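Local coordinates for anastral spindle 2, SAS 4 (PDB 4BY2), which joins, by engineered fusion, a proline-rich motif of Ana2 to the TCP domain of SAS-4, which works in centriole assembly and probably acts as a tubulin-binding adaptor, at residues Pro18-Ala23 against Leu135-Gly140; Gly92-Met97 against Glu106-Glu111; Asp148-Ile153 against Ile162-Asp167; Gly179-Gln184 against Ile191-Asn196. All coordinates share one frame; numbering follows the deposited sequence.

Contact 1 of 4, residues Pro18-Ala23 against Leu135-Gly140; sequences PRPSAA and LEFPNG
The Phe137 ring carries Pro20 on one face and has Pro18 O at its edge, near the ring plane. This is a proline-aromatic CH-pi contact: Pro20 CB stands 3.8 Å from the centroid of the Phe137 ring, only 6° off its normal, so that this one carbon sits over the centre of the ring. The remainder of Pro20 spreads across the same aromatic system, CA lying 3.6 Å from Phe137 CZ and CD 3.7 Å from Phe137 CE1. Pro18-Ala23 belongs to the proline-rich motif of Ana2 and Leu135-Gly140 to the TCP domain of SAS-4, a run of antiparallel strands; the two proteins are joined here by engineering. Phe137 follows directly on strand 133-136 and starts a type I turn that ends at Gly140, whose N bonds to Phe137 O. The CB of Phe137 points toward the Ana2 segment, and chi1 of -66° puts CG anti to the carbonyl carbon. An alanine in place of Phe137 would probably leave Pro20 without its aromatic platform and open a gap beneath the pyrrolidine. No hydrogen bond links the two segments themselves, but nearby Ser21 N donates to Glu143 OE2 on strand 142-145, adding a polar tie just beyond the ring. A second apolar touch lies one proline earlier, where Pro18 CG reaches Leu135 CD2 at 3.6 Å.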
# COMPACT_ATOMS: atom_id res chain seq x y z
N PRO A 18 -9.74 -2.38 -0.34
CA PRO A 18 -9.09 -3.42 -1.16
C PRO A 18 -9.07 -4.80 -0.52
O PRO A 18 -9.31 -4.96 0.68
CB PRO A 18 -7.69 -2.86 -1.37
CG PRO A 18 -7.43 -2.07 -0.15
CD PRO A 18 -8.73 -1.50 0.30
N ARG A 19 -8.74 -5.80 -1.34
CA ARG A 19 -8.63 -7.21 -0.98
C ARG A 19 -7.15 -7.62 -1.12
O ARG A 19 -6.52 -7.21 -2.10
CB ARG A 19 -9.51 -8.02 -1.96
CG ARG A 19 -9.87 -9.42 -1.50
CD ARG A 19 -9.74 -10.43 -2.63
NE ARG A 19 -10.73 -10.24 -3.69
CZ ARG A 19 -11.82 -10.98 -3.85
NH1 ARG A 19 -12.08 -11.98 -3.02
NH2 ARG A 19 -12.67 -10.72 -4.84
N PRO A 20 -6.57 -8.40 -0.17
CA PRO A 20 -5.16 -8.81 -0.34
C PRO A 20 -4.96 -9.78 -1.50
O PRO A 20 -5.89 -10.52 -1.85
CB PRO A 20 -4.82 -9.46 1.00
CG PRO A 20 -6.12 -9.95 1.51
CD PRO A 20 -7.15 -8.96 1.07
N SER A 21 -3.76 -9.76 -2.10
CA SER A 21 -3.40 -10.63 -3.22
C SER A 21 -3.26 -12.08 -2.75
O SER A 21 -2.66 -12.33 -1.70
CB SER A 21 -2.12 -10.16 -3.90
OG SER A 21 -1.88 -10.87 -5.10
N ALA A 22 -3.85 -13.02 -3.53
CA ALA A 22 -3.88 -14.46 -3.27
C ALA A 22 -2.53 -15.06 -2.86
O ALA A 22 -1.49 -14.69 -3.42
CB ALA A 22 -4.44 -15.19 -4.48
N ALA A 23 -2.56 -15.99 -1.88
CA ALA A 23 -1.40 -16.69 -1.32
C ALA A 23 -0.60 -17.53 -2.34
O ALA A 23 0.56 -17.87 -2.07
CB ALA A 23 -1.83 -17.56 -0.15
N LEU A 135 0.22 -0.97 0.85
CA LEU A 135 -0.96 -1.51 1.51
C LEU A 135 -0.54 -2.33 2.72
O LEU A 135 0.37 -3.15 2.60
CB LEU A 135 -1.76 -2.39 0.54
CG LEU A 135 -2.79 -1.68 -0.32
CD1 LEU A 135 -3.24 -2.58 -1.46
CD2 LEU A 135 -3.99 -1.24 0.51
N GLU A 136 -1.16 -2.11 3.88
CA GLU A 136 -0.83 -2.83 5.12
C GLU A 136 -2.07 -3.53 5.66
O GLU A 136 -3.00 -2.88 6.14
CB GLU A 136 -0.23 -1.87 6.17
CG GLU A 136 1.10 -1.24 5.78
CD GLU A 136 1.19 0.25 6.03
OE1 GLU A 136 0.64 1.03 5.21
OE2 GLU A 136 1.84 0.64 7.02
N PHE A 137 -2.09 -4.87 5.56
CA PHE A 137 -3.20 -5.72 6.01
C PHE A 137 -3.03 -6.17 7.48
O PHE A 137 -1.89 -6.22 7.95
CB PHE A 137 -3.39 -6.90 5.04
CG PHE A 137 -3.86 -6.46 3.67
CD1 PHE A 137 -5.21 -6.19 3.43
CD2 PHE A 137 -2.96 -6.29 2.63
CE1 PHE A 137 -5.64 -5.76 2.17
CE2 PHE A 137 -3.39 -5.86 1.37
CZ PHE A 137 -4.72 -5.60 1.15
N PRO A 138 -4.13 -6.48 8.22
CA PRO A 138 -3.99 -6.85 9.65
C PRO A 138 -3.11 -8.05 9.99
O PRO A 138 -2.63 -8.14 11.12
CB PRO A 138 -5.43 -7.09 10.11
CG PRO A 138 -6.27 -6.38 9.13
CD PRO A 138 -5.55 -6.43 7.83
N ASN A 139 -2.90 -8.98 9.03
CA ASN A 139 -2.08 -10.19 9.21
C ASN A 139 -0.58 -9.96 9.01
O ASN A 139 0.21 -10.90 9.15
CB ASN A 139 -2.58 -11.32 8.30
CG ASN A 139 -2.50 -11.04 6.81
OD1 ASN A 139 -2.33 -9.91 6.35
ND2 ASN A 139 -2.65 -12.09 6.02
N GLY A 140 -0.20 -8.73 8.69
CA GLY A 140 1.19 -8.35 8.44
C GLY A 140 1.55 -8.30 6.97
O GLY A 140 2.69 -7.95 6.64

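Contact 2 of 4, residues Gly92-Met97 against Glu106-Glu111; sequences GMNLRM and ETNIRE
Leu95 and Thr107 exchange two backbone hydrogen bonds, Leu95 N to Thr107 O at 2.9 Å and Thr107 N to Leu95 O at 2.8 Å. A third, from Ile109 N to Met93 O at 2.8 Å, carries the pairing past the end of strand 106-108; it is nearly straight, 171° at the hydrogen. Apolar contacts gather on the face bearing Leu95 and Thr107. There the CB atoms of those two residues meet at 4.0 Å, and Leu95 CD1 reaches Ile109 CD1 at 3.8 Å. The backbone pairs belong to an antiparallel beta hairpin of the SAS-4 TCP domain, in which the axes of 94-97 and 106-108 run 169° apart. Charged groups enter in two ways. Arg110 returns from beyond the strand end, its side chain crossing that of Met93 at about a right angle, and lays one guanidinium face on Met93, whose CG is 3.5 Å from Arg110 NH2. That guanidinium also forms a salt bridge with Asp91, and Asp91 in turn accepts from Met93 N, so a single carboxylate holds both partners of the packing. On the face opposite Leu95 and Thr107, Arg96 and Glu106 lie side by side and point the same way. Their salt bridge is long, Arg96 NH1 to Glu106 OE2 at 3.8 Å, with the oxygen above one guanidinium face and no N-H directed at it.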
# COMPACT_ATOMS: atom_id res chain seq x y z
N GLY A 92 -1.52 24.59 7.57
CA GLY A 92 -2.22 24.06 6.39
C GLY A 92 -1.43 23.01 5.64
O GLY A 92 -1.65 22.82 4.44
N MET A 93 -0.51 22.31 6.34
CA MET A 93 0.37 21.27 5.78
C MET A 93 -0.12 19.87 6.15
O MET A 93 0.06 18.94 5.36
CB MET A 93 1.83 21.47 6.23
CG MET A 93 2.41 22.83 5.90
SD MET A 93 2.64 23.12 4.13
CE MET A 93 4.26 22.43 3.90
N ASN A 94 -0.71 19.71 7.35
CA ASN A 94 -1.24 18.44 7.85
C ASN A 94 -2.78 18.47 7.92
O ASN A 94 -3.36 19.27 8.66
CB ASN A 94 -0.61 18.07 9.19
CG ASN A 94 0.84 17.66 9.08
OD1 ASN A 94 1.69 18.40 8.57
ND2 ASN A 94 1.16 16.48 9.58
N LEU A 95 -3.42 17.62 7.10
CA LEU A 95 -4.88 17.52 7.01
C LEU A 95 -5.35 16.11 7.37
O LEU A 95 -4.62 15.15 7.12
CB LEU A 95 -5.35 17.84 5.57
CG LEU A 95 -5.01 19.22 5.01
CD1 LEU A 95 -3.79 19.16 4.11
CD2 LEU A 95 -6.17 19.79 4.24
N ARG A 96 -6.56 15.98 7.94
CA ARG A 96 -7.15 14.68 8.26
C ARG A 96 -8.68 14.71 8.14
O ARG A 96 -9.35 15.51 8.80
CB ARG A 96 -6.65 14.06 9.58
CG ARG A 96 -7.01 14.78 10.88
CD ARG A 96 -6.49 14.01 12.09
NE ARG A 96 -7.11 12.69 12.22
CZ ARG A 96 -6.62 11.70 12.95
NH1 ARG A 96 -5.49 11.85 13.63
NH2 ARG A 96 -7.25 10.53 13.01
N MET A 97 -9.22 13.85 7.26
CA MET A 97 -10.66 13.72 7.00
C MET A 97 -11.19 12.51 7.76
O MET A 97 -10.81 11.38 7.46
CB MET A 97 -10.94 13.61 5.49
CG MET A 97 -12.42 13.52 5.14
SD MET A 97 -13.31 15.11 5.13
CE MET A 97 -12.88 15.71 3.51
N GLU A 106 -5.35 10.96 5.96
CA GLU A 106 -4.28 11.88 6.39
C GLU A 106 -3.47 12.41 5.21
O GLU A 106 -2.94 11.61 4.44
CB GLU A 106 -3.36 11.20 7.42
CG GLU A 106 -3.93 11.12 8.82
CD GLU A 106 -3.12 10.33 9.84
OE1 GLU A 106 -1.92 10.08 9.60
OE2 GLU A 106 -3.70 9.97 10.89
N THR A 107 -3.37 13.74 5.07
CA THR A 107 -2.61 14.40 4.00
C THR A 107 -1.48 15.23 4.62
O THR A 107 -1.74 16.27 5.23
CB THR A 107 -3.54 15.22 3.07
OG1 THR A 107 -4.62 14.40 2.64
CG2 THR A 107 -2.80 15.77 1.86
N ASN A 108 -0.24 14.73 4.49
CA ASN A 108 0.97 15.37 5.00
C ASN A 108 1.71 16.00 3.81
O ASN A 108 2.30 15.28 3.01
CB ASN A 108 1.87 14.35 5.71
CG ASN A 108 1.15 13.45 6.68
OD1 ASN A 108 0.53 12.44 6.30
ND2 ASN A 108 1.24 13.77 7.97
N ILE A 109 1.61 17.33 3.66
CA ILE A 109 2.24 18.08 2.56
C ILE A 109 3.76 18.16 2.76
O ILE A 109 4.50 18.15 1.77
CB ILE A 109 1.54 19.46 2.34
CG1 ILE A 109 0.07 19.27 1.91
CG2 ILE A 109 2.29 20.34 1.31
CD1 ILE A 109 -0.85 20.47 2.10
N ARG A 110 4.22 18.20 4.02
CA ARG A 110 5.65 18.25 4.34
C ARG A 110 6.35 16.93 4.03
O ARG A 110 7.47 16.94 3.51
CB ARG A 110 5.88 18.66 5.81
CG ARG A 110 6.42 20.07 5.95
CD ARG A 110 6.72 20.41 7.39
NE ARG A 110 5.54 20.88 8.12
CZ ARG A 110 5.17 22.16 8.21
NH1 ARG A 110 5.87 23.10 7.60
NH2 ARG A 110 4.10 22.49 8.91
N GLU A 111 5.68 15.81 4.31
CA GLU A 111 6.20 14.46 4.07
C GLU A 111 5.81 13.92 2.68
O GLU A 111 6.32 12.88 2.27
CB GLU A 111 5.76 13.48 5.18
CG GLU A 111 6.19 13.88 6.59
CD GLU A 111 5.16 14.64 7.40
OE1 GLU A 111 4.64 15.68 6.92
OE2 GLU A 111 4.89 14.23 8.55

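Contact 3 of 4, residues Asp148-Ile153 against Ile162-Asp167; sequences DGTVEI and IVDPSD
Val151 and Val163 face each other as an antiparallel hydrogen-bonded pair in the TCP domain of SAS-4. Val151 N donates to Val163 O at 2.8 Å, and Val163 N returns a bond to Val151 O at 3.0 Å. The two side chains share one face, where Val163 CG1 packs 3.8 Å from Val151 CB. That methyl is placed between the backbone N and the carbonyl carbon of its own residue (chi1 41°), which brings it over the partner strand. On the other face Glu152 and Ile162 lie side by side, pointing the same way and touching through Glu152 CG and Ile162 CG1, while the Glu152 carboxylate goes on to bond His154.

Beyond the strand pairs, Thr150 meets Asp164 through its methyl: Thr150 CG2 rests 3.6 Å from Asp164 CG, an apolar group against a carboxylate. Asp148 helps to set that methyl: Asp148 OD1 accepts twice from Thr150, taking the backbone N at 3.0 Å from the anti side, 35° out of the carboxylate plane, and the hydroxyl OG1 at 2.7 Å through its syn lone pair. Together these bonds fix the rotation of Thr150 and leave CG2 turned to the opposite segment. The two aspartates come within 5.2 Å of each other, Asp148 OD1 to Asp164 OD1, and their like charges would probably repel mildly; the donors supplied by Thr150 are likely to offset this at Asp148. Gly149, at positive phi, is the middle residue between Asp148 and Thr150. Asp148-Gly149-Thr150 is thus an Asx turn leading into the first strand of a beta hairpin.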
# COMPACT_ATOMS: atom_id res chain seq x y z
N ASP A 148 6.23 2.33 -12.43
CA ASP A 148 6.62 1.49 -13.57
C ASP A 148 5.67 0.31 -13.82
O ASP A 148 5.43 -0.04 -14.98
CB ASP A 148 8.08 0.99 -13.42
CG ASP A 148 8.47 0.42 -12.06
OD1 ASP A 148 7.59 -0.11 -11.36
OD2 ASP A 148 9.67 0.48 -11.72
N GLY A 149 5.15 -0.28 -12.74
CA GLY A 149 4.24 -1.41 -12.80
C GLY A 149 4.61 -2.55 -11.88
O GLY A 149 3.85 -3.52 -11.77
N THR A 150 5.79 -2.45 -11.21
CA THR A 150 6.30 -3.47 -10.29
C THR A 150 5.40 -3.63 -9.06
O THR A 150 4.99 -2.63 -8.45
CB THR A 150 7.75 -3.18 -9.86
OG1 THR A 150 7.84 -1.87 -9.30
CG2 THR A 150 8.75 -3.33 -11.01
N VAL A 151 5.07 -4.88 -8.74
CA VAL A 151 4.23 -5.26 -7.60
C VAL A 151 5.07 -6.16 -6.69
O VAL A 151 5.63 -7.16 -7.15
CB VAL A 151 2.90 -5.94 -8.04
CG1 VAL A 151 2.01 -6.22 -6.84
CG2 VAL A 151 2.15 -5.10 -9.07
N GLU A 152 5.20 -5.77 -5.41
CA GLU A 152 5.99 -6.49 -4.41
C GLU A 152 5.14 -6.85 -3.18
O GLU A 152 4.88 -5.99 -2.34
CB GLU A 152 7.23 -5.66 -4.03
CG GLU A 152 8.42 -6.49 -3.59
CD GLU A 152 9.65 -5.69 -3.20
OE1 GLU A 152 10.28 -5.09 -4.10
OE2 GLU A 152 9.99 -5.69 -2.00
N ILE A 153 4.70 -8.12 -3.10
CA ILE A 153 3.88 -8.63 -1.99
C ILE A 153 4.78 -9.25 -0.91
O ILE A 153 5.56 -10.15 -1.20
CB ILE A 153 2.78 -9.64 -2.44
CG1 ILE A 153 2.08 -9.22 -3.78
CG2 ILE A 153 1.76 -9.91 -1.32
CD1 ILE A 153 1.09 -8.02 -3.76
N ILE A 162 7.74 -10.93 -6.22
CA ILE A 162 8.06 -9.81 -7.10
C ILE A 162 7.50 -10.10 -8.50
O ILE A 162 7.76 -11.18 -9.04
CB ILE A 162 9.59 -9.48 -7.12
CG1 ILE A 162 10.19 -9.42 -5.70
CG2 ILE A 162 9.88 -8.17 -7.87
CD1 ILE A 162 11.03 -10.63 -5.29
N VAL A 163 6.74 -9.14 -9.08
CA VAL A 163 6.09 -9.28 -10.39
C VAL A 163 6.08 -7.95 -11.17
O VAL A 163 5.72 -6.91 -10.63
CB VAL A 163 4.67 -9.94 -10.29
CG1 VAL A 163 3.88 -9.41 -9.10
CG2 VAL A 163 3.87 -9.83 -11.59
N ASP A 164 6.50 -8.02 -12.45
CA ASP A 164 6.57 -6.89 -13.37
C ASP A 164 6.18 -7.33 -14.80
O ASP A 164 6.88 -8.14 -15.40
CB ASP A 164 7.99 -6.26 -13.36
CG ASP A 164 8.18 -4.99 -14.19
OD1 ASP A 164 7.17 -4.31 -14.48
OD2 ASP A 164 9.34 -4.64 -14.48
N PRO A 165 5.05 -6.82 -15.35
CA PRO A 165 4.67 -7.21 -16.72
C PRO A 165 5.40 -6.39 -17.80
O PRO A 165 4.80 -6.02 -18.82
CB PRO A 165 3.14 -7.04 -16.73
CG PRO A 165 2.80 -6.26 -15.47
CD PRO A 165 4.08 -5.86 -14.80
N SER A 166 6.70 -6.13 -17.58
CA SER A 166 7.56 -5.36 -18.50
C SER A 166 8.27 -6.29 -19.49
O SER A 166 7.84 -6.40 -20.64
CB SER A 166 8.56 -4.51 -17.72
OG SER A 166 9.43 -3.81 -18.60
N ASP A 167 9.35 -6.98 -19.03
CA ASP A 167 10.13 -7.90 -19.85
C ASP A 167 9.37 -9.18 -20.19
O ASP A 167 9.38 -9.60 -21.34
CB ASP A 167 11.52 -8.22 -19.22
CG ASP A 167 11.55 -8.96 -17.89
OD1 ASP A 167 10.63 -8.74 -17.06
OD2 ASP A 167 12.54 -9.68 -17.63

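Contact 4 of 4, residues Gly179-Gln184 against Ile191-Asn196; sequences GTHLVQ and ILNLPN
The beta hairpin of strands 181-185 and 190-193, in the SAS-4 TCP domain, contains two hydrogen-bonded pairs here, His181 with Asn193 and Val183 with Ile191. His181 N to Asn193 O is 2.9 Å and Asn193 N to His181 O 2.8 Å; Val183 and Ile191 exchange a like pair. His181 and Asn193 point the same way from one face, the imidazole and amide planes only 15° apart, with His181 CD2 at 3.6 Å from Asn193 ND2. Their polar ends are tied outward, His181 ND1 to Trp174 O and Asn193 OD1 to Lys199. On the other face Leu192 CD1 meets two neighbours across the hairpin, Leu182 CD1 at 3.8 Å and Thr180 CG2 likewise at 3.8 Å. Thr180 CG2, anti to the backbone N, is the branch that meets Leu192, while OG1 comes 3.4 Å from Pro195 CD and is hydrogen-bonded to Asp178. An alanine at Thr180 would probably leave the Asp178 carboxylate without its hydroxyl partner and open a gap beside Leu192 CD1. Strand 170-175 flanks the hairpin beside 181-185, where Leu182 packs on Trp174 and Val183 on Glu173; strand 199-202 lies beyond 190-193, receiving Ile191 on Ile201 and Leu192 on Glu200.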
# COMPACT_ATOMS: atom_id res chain seq x y z
N GLY A 179 16.45 -17.64 2.48
CA GLY A 179 17.32 -16.97 1.51
C GLY A 179 17.17 -17.47 0.09
O GLY A 179 17.80 -16.91 -0.82
N THR A 180 16.33 -18.51 -0.12
CA THR A 180 16.07 -19.13 -1.42
C THR A 180 15.42 -18.15 -2.40
O THR A 180 14.48 -17.44 -2.03
CB THR A 180 15.25 -20.43 -1.26
OG1 THR A 180 15.74 -21.17 -0.14
CG2 THR A 180 15.28 -21.31 -2.50
N HIS A 181 15.94 -18.10 -3.64
CA HIS A 181 15.45 -17.22 -4.70
C HIS A 181 14.96 -18.03 -5.91
O HIS A 181 15.77 -18.58 -6.66
CB HIS A 181 16.51 -16.17 -5.08
CG HIS A 181 16.09 -15.22 -6.17
ND1 HIS A 181 14.94 -14.46 -6.07
CD2 HIS A 181 16.73 -14.90 -7.32
CE1 HIS A 181 14.89 -13.73 -7.18
NE2 HIS A 181 15.95 -13.96 -7.96
N LEU A 182 13.63 -18.11 -6.08
CA LEU A 182 12.99 -18.83 -7.18
C LEU A 182 12.57 -17.87 -8.30
O LEU A 182 11.92 -16.86 -8.03
CB LEU A 182 11.78 -19.65 -6.68
CG LEU A 182 10.88 -20.35 -7.72
CD1 LEU A 182 11.63 -21.44 -8.49
CD2 LEU A 182 9.65 -20.93 -7.07
N VAL A 183 12.97 -18.18 -9.54
CA VAL A 183 12.65 -17.38 -10.73
C VAL A 183 11.84 -18.23 -11.71
O VAL A 183 12.37 -19.15 -12.32
CB VAL A 183 13.91 -16.76 -11.40
CG1 VAL A 183 13.52 -15.80 -12.52
CG2 VAL A 183 14.81 -16.06 -10.39
N GLN A 184 10.55 -17.91 -11.84
CA GLN A 184 9.64 -18.57 -12.78
C GLN A 184 9.72 -17.80 -14.10
O GLN A 184 9.74 -16.57 -14.08
CB GLN A 184 8.20 -18.58 -12.22
CG GLN A 184 7.13 -19.18 -13.14
CD GLN A 184 7.29 -20.66 -13.37
OE1 GLN A 184 7.01 -21.48 -12.49
NE2 GLN A 184 7.71 -21.04 -14.56
N ILE A 191 14.30 -21.19 -12.41
CA ILE A 191 15.68 -20.99 -11.94
C ILE A 191 15.62 -20.90 -10.41
O ILE A 191 15.10 -19.92 -9.88
CB ILE A 191 16.39 -19.75 -12.59
CG1 ILE A 191 16.32 -19.77 -14.15
CG2 ILE A 191 17.83 -19.58 -12.08
CD1 ILE A 191 17.00 -20.97 -14.93
N LEU A 192 16.13 -21.92 -9.72
CA LEU A 192 16.11 -21.97 -8.26
C LEU A 192 17.51 -21.74 -7.66
O LEU A 192 18.38 -22.61 -7.78
CB LEU A 192 15.47 -23.28 -7.77
CG LEU A 192 15.23 -23.44 -6.27
CD1 LEU A 192 14.05 -22.61 -5.80
CD2 LEU A 192 14.97 -24.89 -5.93
N ASN A 193 17.71 -20.57 -7.04
CA ASN A 193 18.96 -20.19 -6.40
C ASN A 193 18.89 -20.48 -4.89
O ASN A 193 18.32 -19.70 -4.13
CB ASN A 193 19.30 -18.71 -6.67
CG ASN A 193 19.47 -18.38 -8.14
OD1 ASN A 193 20.47 -18.72 -8.77
ND2 ASN A 193 18.49 -17.68 -8.70
N LEU A 194 19.44 -21.63 -4.49
CA LEU A 194 19.47 -22.11 -3.10
C LEU A 194 20.39 -21.23 -2.22
O LEU A 194 21.32 -20.61 -2.76
CB LEU A 194 19.95 -23.58 -3.05
CG LEU A 194 18.96 -24.73 -3.39
CD1 LEU A 194 17.72 -24.71 -2.49
CD2 LEU A 194 18.62 -24.80 -4.87
N PRO A 195 20.17 -21.15 -0.88
CA PRO A 195 21.05 -20.30 -0.05
C PRO A 195 22.49 -20.82 0.11
O PRO A 195 23.40 -20.02 0.33
CB PRO A 195 20.31 -20.23 1.29
CG PRO A 195 19.53 -21.49 1.35
CD PRO A 195 19.12 -21.79 -0.06
N ASN A 196 22.68 -22.15 -0.03
CA ASN A 196 23.99 -22.82 0.09
C ASN A 196 24.91 -22.63 -1.14
O ASN A 196 26.10 -22.95 -1.06
CB ASN A 196 23.81 -24.31 0.43
CG ASN A 196 22.86 -25.09 -0.46
OD1 ASN A 196 22.76 -24.87 -1.67
ND2 ASN A 196 22.17 -26.06 0.12

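In the fold
Contacts 2, 3 and 4 are three separate hairpins along the antiparallel run of SAS-4 strands, whereas contact 1 brings the fused Ana2 segment against it. Contact 1 lies nearest the middle of the chain, its centre about 17 Å from that of contact 3 and about 25 Å from those of contacts 2 and 4. It touches contact 3 directly: Ser21 CB packs on Ile153 CD1 at 3.9 Å, so the Ana2 segment also reaches strand 151-154. Contacts 2 and 4 are farthest apart, about 42 Å between centres, reflecting the elongated domain. Contacts 3 and 4 share an Asp-Gly-Thr entry in which the aspartate binds the threonine hydroxyl.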